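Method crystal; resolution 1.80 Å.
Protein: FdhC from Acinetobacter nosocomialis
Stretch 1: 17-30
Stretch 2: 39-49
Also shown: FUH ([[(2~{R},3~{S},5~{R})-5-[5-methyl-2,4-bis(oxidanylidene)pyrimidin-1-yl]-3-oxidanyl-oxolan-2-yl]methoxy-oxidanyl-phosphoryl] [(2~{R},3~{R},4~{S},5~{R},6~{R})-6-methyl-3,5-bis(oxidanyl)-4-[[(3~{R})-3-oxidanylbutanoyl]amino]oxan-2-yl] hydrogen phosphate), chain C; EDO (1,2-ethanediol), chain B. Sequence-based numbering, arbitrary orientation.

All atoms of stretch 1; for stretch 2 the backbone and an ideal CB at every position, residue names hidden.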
# COMPACT_ATOMS: atom_id res chain seq x y z
N GLU A 17 6.47 -9.65 9.62
CA GLU A 17 7.44 -10.34 10.55
C GLU A 17 8.32 -11.30 9.71
O GLU A 17 7.95 -11.64 8.56
CB GLU A 17 6.70 -11.14 11.63
CG GLU A 17 5.69 -10.41 12.52
CD GLU A 17 6.30 -9.34 13.40
OE1 GLU A 17 5.55 -8.47 13.87
OE2 GLU A 17 7.52 -9.37 13.65
N GLU A 18 9.45 -11.75 10.27
CA GLU A 18 10.33 -12.73 9.57
C GLU A 18 9.60 -13.97 9.09
O GLU A 18 9.89 -14.51 7.99
CB GLU A 18 11.53 -13.17 10.46
CG GLU A 18 12.70 -12.22 10.38
CD GLU A 18 13.91 -12.72 11.17
OE1 GLU A 18 14.31 -13.90 10.95
OE2 GLU A 18 14.42 -11.95 12.00
N ASN A 19 8.62 -14.40 9.87
CA ASN A 19 7.80 -15.51 9.52
C ASN A 19 6.91 -15.34 8.29
O ASN A 19 6.40 -16.33 7.79
CB ASN A 19 6.93 -15.94 10.74
CG ASN A 19 6.68 -17.45 10.79
OD1 ASN A 19 6.75 -18.17 9.77
ND2 ASN A 19 6.39 -17.97 12.01
N ASP A 20 6.73 -14.10 7.77
CA ASP A 20 5.97 -13.87 6.53
C ASP A 20 6.84 -14.13 5.28
O ASP A 20 6.38 -13.92 4.13
CB ASP A 20 5.49 -12.41 6.45
CG ASP A 20 4.49 -12.05 7.60
OD1 ASP A 20 3.57 -12.88 7.77
OD2 ASP A 20 4.65 -11.02 8.29
N ALA A 21 8.09 -14.58 5.50
CA ALA A 21 9.00 -14.71 4.37
C ALA A 21 8.51 -15.63 3.30
O ALA A 21 8.61 -15.31 2.13
CB ALA A 21 10.38 -15.10 4.86
N GLU A 22 7.98 -16.79 3.66
CA GLU A 22 7.47 -17.68 2.65
C GLU A 22 6.29 -17.10 1.88
O GLU A 22 6.23 -17.28 0.67
CB GLU A 22 7.06 -19.02 3.23
CG GLU A 22 6.36 -19.95 2.24
CD GLU A 22 6.13 -21.33 2.82
OE1 GLU A 22 6.15 -22.28 2.02
OE2 GLU A 22 5.95 -21.47 4.07
N PHE A 23 5.33 -16.48 2.56
CA PHE A 23 4.22 -15.88 1.86
C PHE A 23 4.70 -14.81 0.84
O PHE A 23 4.19 -14.73 -0.27
CB PHE A 23 3.29 -15.21 2.87
CG PHE A 23 2.18 -14.44 2.20
CD1 PHE A 23 1.23 -15.12 1.46
CD2 PHE A 23 2.20 -13.05 2.17
CE1 PHE A 23 0.25 -14.44 0.79
CE2 PHE A 23 1.25 -12.37 1.46
CZ PHE A 23 0.27 -13.05 0.80
N ILE A 24 5.67 -14.02 1.28
CA ILE A 24 6.25 -12.95 0.49
C ILE A 24 7.00 -13.53 -0.71
O ILE A 24 6.76 -13.07 -1.82
CB ILE A 24 7.09 -11.98 1.29
CG1 ILE A 24 6.19 -11.20 2.26
CG2 ILE A 24 7.68 -10.94 0.36
CD1 ILE A 24 6.91 -10.28 3.21
N CYS A 25 7.89 -14.50 -0.48
CA CYS A 25 8.62 -15.13 -1.60
C CYS A 25 7.64 -15.62 -2.65
O CYS A 25 7.79 -15.36 -3.83
CB CYS A 25 9.46 -16.33 -1.15
SG CYS A 25 10.96 -15.83 -0.36
N THR A 26 6.61 -16.33 -2.20
CA THR A 26 5.65 -16.89 -3.11
C THR A 26 4.90 -15.86 -3.89
O THR A 26 4.73 -16.01 -5.07
CB THR A 26 4.71 -17.84 -2.37
OG1 THR A 26 5.49 -18.93 -1.86
CG2 THR A 26 3.64 -18.40 -3.30
N LEU A 27 4.46 -14.80 -3.22
CA LEU A 27 3.71 -13.75 -3.87
C LEU A 27 4.56 -13.07 -4.95
O LEU A 27 4.10 -12.93 -6.08
CB LEU A 27 3.28 -12.71 -2.83
CG LEU A 27 2.40 -11.56 -3.23
CD1 LEU A 27 1.01 -12.08 -3.58
CD2 LEU A 27 2.37 -10.55 -2.04
N ARG A 28 5.78 -12.67 -4.56
CA ARG A 28 6.67 -11.87 -5.42
C ARG A 28 7.23 -12.67 -6.62
O ARG A 28 7.58 -12.08 -7.65
CB ARG A 28 7.79 -11.32 -4.58
CG ARG A 28 7.34 -10.17 -3.67
CD ARG A 28 8.54 -9.55 -2.98
NE ARG A 28 9.32 -8.76 -3.94
CZ ARG A 28 9.17 -7.46 -4.21
NH1 ARG A 28 8.26 -6.70 -3.57
NH2 ARG A 28 9.91 -6.92 -5.20
N ASN A 29 7.24 -14.01 -6.52
CA ASN A 29 7.70 -14.88 -7.59
C ASN A 29 6.56 -15.48 -8.39
O ASN A 29 6.77 -16.39 -9.21
CB ASN A 29 8.62 -15.95 -7.00
CG ASN A 29 9.99 -15.39 -6.62
OD1 ASN A 29 10.85 -15.25 -7.46
ND2 ASN A 29 10.19 -15.04 -5.37
N ASN A 30 5.35 -15.02 -8.13
CA ASN A 30 4.20 -15.32 -8.93
C ASN A 30 4.31 -14.52 -10.22
O ASN A 30 4.16 -13.28 -10.21
CB ASN A 30 2.92 -14.98 -8.15
CG ASN A 30 1.64 -15.49 -8.81
OD1 ASN A 30 1.57 -15.64 -10.02
ND2 ASN A 30 0.60 -15.63 -8.03
N UNK A 39 12.45 -7.82 -9.38
CA UNK A 39 12.87 -9.20 -9.08
C UNK A 39 13.32 -9.33 -7.65
O UNK A 39 14.01 -8.48 -7.14
CB UNK A 39 14.00 -9.64 -10.02
N UNK A 40 12.97 -10.42 -7.03
CA UNK A 40 13.49 -10.71 -5.70
C UNK A 40 13.62 -12.19 -5.45
O UNK A 40 12.99 -13.00 -6.14
CB UNK A 40 12.59 -10.09 -4.63
N UNK A 41 14.38 -12.52 -4.40
CA UNK A 41 14.68 -13.89 -4.07
C UNK A 41 13.44 -14.77 -3.92
O UNK A 41 12.39 -14.32 -3.39
CB UNK A 41 15.50 -13.93 -2.78
N UNK A 42 13.55 -16.00 -4.43
CA UNK A 42 12.63 -17.09 -4.14
C UNK A 42 13.14 -17.95 -2.98
O UNK A 42 12.54 -18.98 -2.67
CB UNK A 42 12.42 -17.95 -5.39
N UNK A 43 14.23 -17.54 -2.32
CA UNK A 43 14.78 -18.31 -1.23
C UNK A 43 14.22 -17.76 0.10
O UNK A 43 14.49 -16.62 0.50
CB UNK A 43 16.31 -18.26 -1.25
N UNK A 44 13.49 -18.60 0.81
CA UNK A 44 12.82 -18.17 2.08
C UNK A 44 13.77 -17.57 3.04
O UNK A 44 13.50 -16.51 3.56
CB UNK A 44 12.12 -19.35 2.76
N UNK A 45 14.92 -18.21 3.26
CA UNK A 45 15.90 -17.62 4.22
C UNK A 45 16.45 -16.27 3.81
O UNK A 45 16.72 -15.39 4.65
CB UNK A 45 17.08 -18.58 4.41
N UNK A 46 16.67 -16.11 2.51
CA UNK A 46 17.09 -14.81 2.00
C UNK A 46 16.02 -13.77 2.24
O UNK A 46 16.32 -12.67 2.63
CB UNK A 46 17.42 -14.89 0.51
N UNK A 47 14.77 -14.14 2.01
CA UNK A 47 13.69 -13.19 2.26
C UNK A 47 13.56 -12.87 3.78
O UNK A 47 13.34 -11.73 4.14
CB UNK A 47 12.37 -13.75 1.72
N UNK A 48 13.73 -13.88 4.64
CA UNK A 48 13.74 -13.67 6.08
C UNK A 48 14.83 -12.68 6.41
O UNK A 48 14.60 -11.74 7.22
CB UNK A 48 13.94 -14.98 6.84
N UNK A 49 16.01 -12.84 5.77
CA UNK A 49 17.07 -11.88 6.02
C UNK A 49 16.70 -10.43 5.60
O UNK A 49 16.99 -9.49 6.30
CB UNK A 49 18.33 -12.33 5.28
O1 FUH C . 4.13 -0.46 -5.92
C1 FUH C . 4.48 0.59 -6.44
C2 FUH C . 3.69 1.85 -6.35
C3 FUH C . 2.23 1.59 -6.10
O2 FUH C . 1.48 1.46 -7.34
C4 FUH C . 1.60 2.74 -5.35
N1 FUH C . 5.69 0.70 -7.13
C5 FUH C . 6.71 -0.34 -7.01
C6 FUH C . 7.30 -0.71 -8.38
O3 FUH C . 7.78 0.43 -8.94
C7 FUH C . 8.49 -1.64 -8.30
C8 FUH C . 9.28 -1.80 -9.63
O4 FUH C . 9.43 -1.16 -7.33
C9 FUH C . 7.82 0.14 -6.09
O5 FUH C . 7.37 0.31 -4.74
C10 FUH C . 8.89 -0.87 -6.03
O6 FUH C . 8.33 -2.04 -5.46
P1 FUH C . 9.22 -3.23 -4.96
O7 FUH C . 9.64 -4.14 -6.06
O8 FUH C . 8.32 -3.96 -3.96
O9 FUH C . 10.39 -2.72 -4.01
P2 FUH C . 11.85 -2.14 -4.32
O10 FUH C . 11.98 -0.86 -3.56
O11 FUH C . 11.94 -1.98 -5.84
O12 FUH C . 12.71 -3.30 -3.72
C11 FUH C . 14.05 -3.05 -3.30
C12 FUH C . 14.83 -4.33 -3.44
C13 FUH C . 14.61 -5.06 -4.78
O13 FUH C . 15.80 -5.73 -5.23
C14 FUH C . 13.61 -6.16 -4.47
C15 FUH C . 13.96 -6.48 -3.03
O14 FUH C . 14.44 -5.25 -2.41
N2 FUH C . 12.84 -6.87 -2.15
C16 FUH C . 11.84 -6.00 -1.84
C17 FUH C . 10.83 -6.38 -0.95
C18 FUH C . 9.71 -5.44 -0.57
C19 FUH C . 10.89 -7.70 -0.43
O15 FUH C . 10.00 -8.08 0.44
N3 FUH C . 11.88 -8.54 -0.74
C20 FUH C . 12.86 -8.11 -1.55
O16 FUH C . 13.82 -8.95 -1.88
C1 EDO B . 0.43 -15.41 6.83
O1 EDO B . 0.74 -15.07 8.20
C2 EDO B . 1.36 -14.69 5.87
O2 EDO B . 2.73 -14.76 6.32

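Position 39 points its CB away from stretch 1, with nothing of that stretch within 5.5 Å, so almost any side chain would fit; it is Lys-39, which runs out in an extended conformation, its CA-to-CB bond directed away from stretch 1.

At position 40 the backbone is extended (phi/psi -150/164) and the CB points toward stretch 1, 3.6 Å from Arg-28 NE. A small side chain with an acceptor, such as Ser, Thr or Asn, would suit. Ser-40 in the p rotamer accepts a hydrogen bond from Arg-28 NE to OG (2.8 Å) at the edge of the guanidinium. Arg-28 NH1 bonds FUH O8 (2.8 Å) and Arg-28 NH2 bonds FUH O7 (2.9 Å).

Position 41 turns its CB away, and its backbone makes the contact: the carbonyl of 41 accepts from Asn-29 ND2 (ND2 to O 3.0 Å), so many residues are possible. The residue is Thr-41, whose OG1 accepts from the backbone N of position 43 at 2.8 Å.

At position 42 phi/psi of -95/6 does not demand glycine, and an ideal CB, 3.7 Å from Asn-29 ND2, has room. Small or polar residues would serve. Gly-42 lays its CA 3.4 Å from Asn-29 ND2.

Position 43 faces away and directly precedes a helix, where Asp, Asn, Ser or Thr can cap. Asp-43 does so, its OD2 accepting from the N of position 46 at 2.9 Å.

At position 44 the CB points sideways, 4.8 Å from Cys-25 SG and 5.0 Å from Ala-21 CB, which favours Leu, Ile, Val or Met. Ile-44 places CD1 3.8 Å from Glu-22 CB and CG2 4.1 Å from Ala-21 CB, covering the aliphatic base of the glutamate.

Positions 45 and 46 are out of contact and suit polar residues; Lys-45 points away, while Ser-46 donates from OG to Asp-43 OD2 (2.6 Å).

Position 47 points toward stretch 1, its CB a tight 3.3 Å from Cys-25 SG. An unbranched chain could pass Ala-21 toward the FUH base, whose N3 and O15 call for an acceptor and a donor; Gln fits, since a chain of its length is needed to serve both. Gln-47 packs CG 3.6 Å from Ala-21 O, and its amide accepts from FUH N3 at OE1 and donates from NE2 to FUH O15, both at 2.9 Å.

At position 48 the CB lies 4.1 Å from Ala-21 CB and 4.2 Å from Glu-18 O, favouring a small residue. Ala-48 has its CB against Ala-21 CB, where the backbones are close (Ala-48 CA to Glu-18 CA 5.0 Å).

Position 49 faces away and tolerates many polar residues; Glu-49 extends clear of stretch 1.

Stretch 2, residues 39-49: KSTGDIKSQAE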
# COMPACT_ATOMS: atom_id res chain seq x y z
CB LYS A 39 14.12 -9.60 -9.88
CG LYS A 39 13.96 -9.56 -11.35
CD LYS A 39 15.25 -10.03 -12.02
CE LYS A 39 14.94 -10.22 -13.49
NZ LYS A 39 16.01 -10.92 -14.22
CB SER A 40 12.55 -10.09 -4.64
OG SER A 40 11.26 -10.72 -4.65
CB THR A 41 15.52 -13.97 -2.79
OG1 THR A 41 15.93 -15.34 -2.62
CG2 THR A 41 14.74 -13.55 -1.50
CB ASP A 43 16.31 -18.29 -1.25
CG ASP A 43 16.89 -18.91 -0.03
OD1 ASP A 43 16.62 -20.08 0.24
OD2 ASP A 43 17.58 -18.20 0.72
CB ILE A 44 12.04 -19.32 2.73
CG1 ILE A 44 10.91 -19.73 1.78
CG2 ILE A 44 11.52 -18.92 4.11
CD1 ILE A 44 10.14 -20.97 2.22
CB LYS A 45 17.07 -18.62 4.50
CG LYS A 45 16.67 -19.67 5.51
CD LYS A 45 17.62 -20.86 5.61
CE LYS A 45 17.20 -21.75 6.78
NZ LYS A 45 17.64 -23.18 6.66
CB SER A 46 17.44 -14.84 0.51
OG SER A 46 18.50 -15.77 0.34
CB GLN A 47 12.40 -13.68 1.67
CG GLN A 47 11.17 -12.81 1.90
CD GLN A 47 11.25 -11.45 1.28
OE1 GLN A 47 11.65 -11.30 0.15
NE2 GLN A 47 10.78 -10.44 2.01
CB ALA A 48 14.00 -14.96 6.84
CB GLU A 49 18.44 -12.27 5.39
CG GLU A 49 19.54 -11.30 5.87
CD GLU A 49 20.89 -11.42 5.18
OE1 GLU A 49 21.65 -10.39 5.22
OE2 GLU A 49 21.19 -12.53 4.63
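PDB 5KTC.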